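Local coordinates for protein Rd1NTF2_04 (Synthetic construct, PDB 6W3G) that is a de novo designed NTF2-like protein, probably made to explore diverse pocket structures rather than to perform a natural function, at residues A[45-50]-A[54-59]. Sequence-based numbering, arbitrary orientation.
Sequences KRYHGR and VDWIRH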
loop_
_atom_site.group_PDB
_atom_site.type_symbol
_atom_site.label_atom_id
_atom_site.label_comp_id
_atom_site.label_asym_id
_atom_site.label_seq_id
_atom_site.Cartn_x
_atom_site.Cartn_y
_atom_site.Cartn_z
ATOM N N LYS A 45 5.208 -6.677 -12.813
ATOM C CA LYS A 45 4.169 -7.512 -12.228
ATOM C C LYS A 45 2.902 -6.708 -11.968
ATOM O O LYS A 45 2.948 -5.593 -11.441
ATOM C CB LYS A 45 4.650 -8.142 -10.922
ATOM N N ARG A 46 1.765 -7.293 -12.329
ATOM C CA ARG A 46 0.462 -6.681 -12.119
ATOM C C ARG A 46 -0.373 -7.581 -11.225
ATOM O O ARG A 46 -0.508 -8.781 -11.497
ATOM C CB ARG A 46 -0.269 -6.456 -13.442
ATOM C CG ARG A 46 0.116 -5.198 -14.182
ATOM C CD ARG A 46 -0.502 -5.210 -15.566
ATOM N NE ARG A 46 -0.293 -3.946 -16.258
ATOM C CZ ARG A 46 -1.240 -3.042 -16.494
ATOM N NH1 ARG A 46 -2.495 -3.250 -16.110
ATOM N NH2 ARG A 46 -0.924 -1.922 -17.131
ATOM N N TYR A 47 -0.931 -7.004 -10.171
ATOM C CA TYR A 47 -1.869 -7.703 -9.310
ATOM C C TYR A 47 -3.245 -7.049 -9.395
ATOM O O TYR A 47 -3.365 -5.830 -9.565
ATOM C CB TYR A 47 -1.386 -7.716 -7.858
ATOM C CG TYR A 47 0.030 -8.209 -7.695
ATOM C CD1 TYR A 47 1.090 -7.323 -7.668
ATOM C CD2 TYR A 47 0.302 -9.560 -7.556
ATOM C CE1 TYR A 47 2.385 -7.766 -7.528
ATOM C CE2 TYR A 47 1.592 -10.011 -7.411
ATOM C CZ TYR A 47 2.628 -9.110 -7.398
ATOM O OH TYR A 47 3.926 -9.538 -7.248
ATOM N N HIS A 48 -4.286 -7.870 -9.263
ATOM C CA HIS A 48 -5.656 -7.392 -9.278
ATOM C C HIS A 48 -6.428 -8.070 -8.156
ATOM O O HIS A 48 -6.368 -9.297 -8.021
ATOM C CB HIS A 48 -6.335 -7.689 -10.625
ATOM C CG HIS A 48 -7.633 -6.974 -10.816
ATOM N ND1 HIS A 48 -8.833 -7.479 -10.369
ATOM C CD2 HIS A 48 -7.923 -5.799 -11.420
ATOM C CE1 HIS A 48 -9.803 -6.635 -10.668
ATOM N NE2 HIS A 48 -9.280 -5.610 -11.316
ATOM N N GLY A 49 -7.140 -7.271 -7.364
ATOM C CA GLY A 49 -8.009 -7.790 -6.330
ATOM C C GLY A 49 -7.340 -7.898 -4.973
ATOM O O GLY A 49 -6.116 -7.828 -4.828
ATOM N N ARG A 50 -8.180 -8.093 -3.949
ATOM C CA ARG A 50 -7.685 -8.083 -2.576
ATOM C C ARG A 50 -6.740 -9.246 -2.323
ATOM O O ARG A 50 -5.678 -9.067 -1.714
ATOM C CB ARG A 50 -8.855 -8.136 -1.592
ATOM C CG ARG A 50 -9.662 -6.860 -1.557
ATOM C CD ARG A 50 -10.958 -7.010 -0.766
ATOM N NE ARG A 50 -11.638 -5.724 -0.680
ATOM C CZ ARG A 50 -12.920 -5.562 -0.386
ATOM N NH1 ARG A 50 -13.688 -6.618 -0.142
ATOM N NH2 ARG A 50 -13.430 -4.333 -0.348
ATOM N N VAL A 54 -2.928 -8.874 -1.100
ATOM C CA VAL A 54 -2.473 -9.405 0.186
ATOM C C VAL A 54 -1.288 -10.338 -0.005
ATOM O O VAL A 54 -0.298 -10.270 0.736
ATOM C CB VAL A 54 -3.645 -10.114 0.894
ATOM C CG1 VAL A 54 -3.145 -11.077 1.947
ATOM C CG2 VAL A 54 -4.558 -9.083 1.506
ATOM N N ASP A 55 -1.355 -11.210 -1.015
ATOM C CA ASP A 55 -0.259 -12.135 -1.277
ATOM C C ASP A 55 1.014 -11.377 -1.624
ATOM O O ASP A 55 2.117 -11.779 -1.234
ATOM C CB ASP A 55 -0.633 -13.085 -2.415
ATOM C CG ASP A 55 -1.662 -14.119 -2.003
ATOM O OD1 ASP A 55 -2.080 -14.118 -0.824
ATOM O OD2 ASP A 55 -2.054 -14.937 -2.862
ATOM N N TRP A 56 0.879 -10.286 -2.375
ATOM C CA TRP A 56 2.031 -9.465 -2.712
ATOM C C TRP A 56 2.680 -8.922 -1.448
ATOM O O TRP A 56 3.902 -9.009 -1.275
ATOM C CB TRP A 56 1.600 -8.334 -3.646
ATOM C CG TRP A 56 2.626 -7.267 -3.794
ATOM C CD1 TRP A 56 3.848 -7.386 -4.382
ATOM C CD2 TRP A 56 2.526 -5.917 -3.338
ATOM N NE1 TRP A 56 4.519 -6.189 -4.317
ATOM C CE2 TRP A 56 3.727 -5.270 -3.687
ATOM C CE3 TRP A 56 1.531 -5.188 -2.674
ATOM C CZ2 TRP A 56 3.964 -3.930 -3.387
ATOM C CZ3 TRP A 56 1.770 -3.858 -2.378
ATOM C CH2 TRP A 56 2.977 -3.243 -2.731
ATOM N N ILE A 57 1.867 -8.405 -0.525
ATOM C CA ILE A 57 2.407 -7.858 0.717
ATOM C C ILE A 57 3.076 -8.957 1.532
ATOM O O ILE A 57 4.171 -8.771 2.076
ATOM C CB ILE A 57 1.288 -7.166 1.521
ATOM C CG1 ILE A 57 0.742 -5.975 0.744
ATOM C CG2 ILE A 57 1.793 -6.729 2.892
ATOM C CD1 ILE A 57 -0.497 -5.360 1.372
ATOM N N ARG A 58 2.435 -10.123 1.627
ATOM C CA ARG A 58 2.980 -11.203 2.443
ATOM C C ARG A 58 4.313 -11.705 1.898
ATOM O O ARG A 58 5.214 -12.046 2.670
ATOM C CB ARG A 58 1.964 -12.342 2.540
ATOM C CG ARG A 58 0.648 -11.925 3.171
ATOM C CD ARG A 58 0.109 -12.974 4.135
ATOM N NE ARG A 58 -0.921 -12.415 5.013
ATOM C CZ ARG A 58 -2.235 -12.584 4.860
ATOM N NH1 ARG A 58 -3.072 -12.022 5.722
ATOM N NH2 ARG A 58 -2.719 -13.314 3.862
ATOM N N HIS A 59 4.469 -11.743 0.572
ATOM C CA HIS A 59 5.758 -12.117 0.002
ATOM C C HIS A 59 6.858 -11.155 0.443
ATOM O O HIS A 59 7.969 -11.582 0.775
ATOM C CB HIS A 59 5.679 -12.160 -1.524
ATOM C CG HIS A 59 7.010 -12.016 -2.199
ATOM N ND1 HIS A 59 7.563 -10.787 -2.499
ATOM C CD2 HIS A 59 7.905 -12.941 -2.620
ATOM C CE1 HIS A 59 8.736 -10.964 -3.079
ATOM N NE2 HIS A 59 8.966 -12.261 -3.167
#
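Tyr-47, on the edge strand 45-48, lays one face of its phenol ring against the side chain of Trp-56 from helix 50-63. CB of Trp-56, the methylene that carries the indole, sits over the middle of that face, 3.9 Å from the ring centroid and only 9° off the normal, a well-centred CH-pi contact. Beyond CB the indole continues outward past the rim of the phenol: CD1 of Trp-56 comes to 3.5 Å from CE1 of Tyr-47 and also lies 3.6 Å from the hydroxyl oxygen OH of Tyr-47. The two side chains cross at about a right angle, yet the planes of the phenol and the five-membered ring are inclined by 35°, a tilt between the parallel and the T-shaped arrangements. Rotation about the first torsion of Trp-56 (chi1 167°) sets CG opposite the backbone N and makes the indole stand out from the helix toward strands 38-42 and 111-118, where Val-42 and Leu-116 meet it. Tyr-47 in turn rests on Val-40 and Val-42 of the adjoining strand.

Between strand and helix, Gly-49 occupies the N-cap position, with a backbone conformation that favours glycine. The first turn of the helix is then closed by the fairly straight bond from Val-54 N to Arg-50 O, 2.8 Å long. CG2 of Val-54 lies 3.4 Å from that same oxygen, while the guanidinium of Arg-50 leads away to the carbonyl of Phe-34.

Strand 45-48 thus passes through the N-cap residue Gly-49 straight into helix 50-63 within the NTF2-like fold, and a bond from His-48 N to Gln-52 OE1 also ties the two. Apart from the helical bond, the contact between the two segments is aromatic and apolar, with no salt bridge, and probably rests on dispersion and the CH-pi interaction.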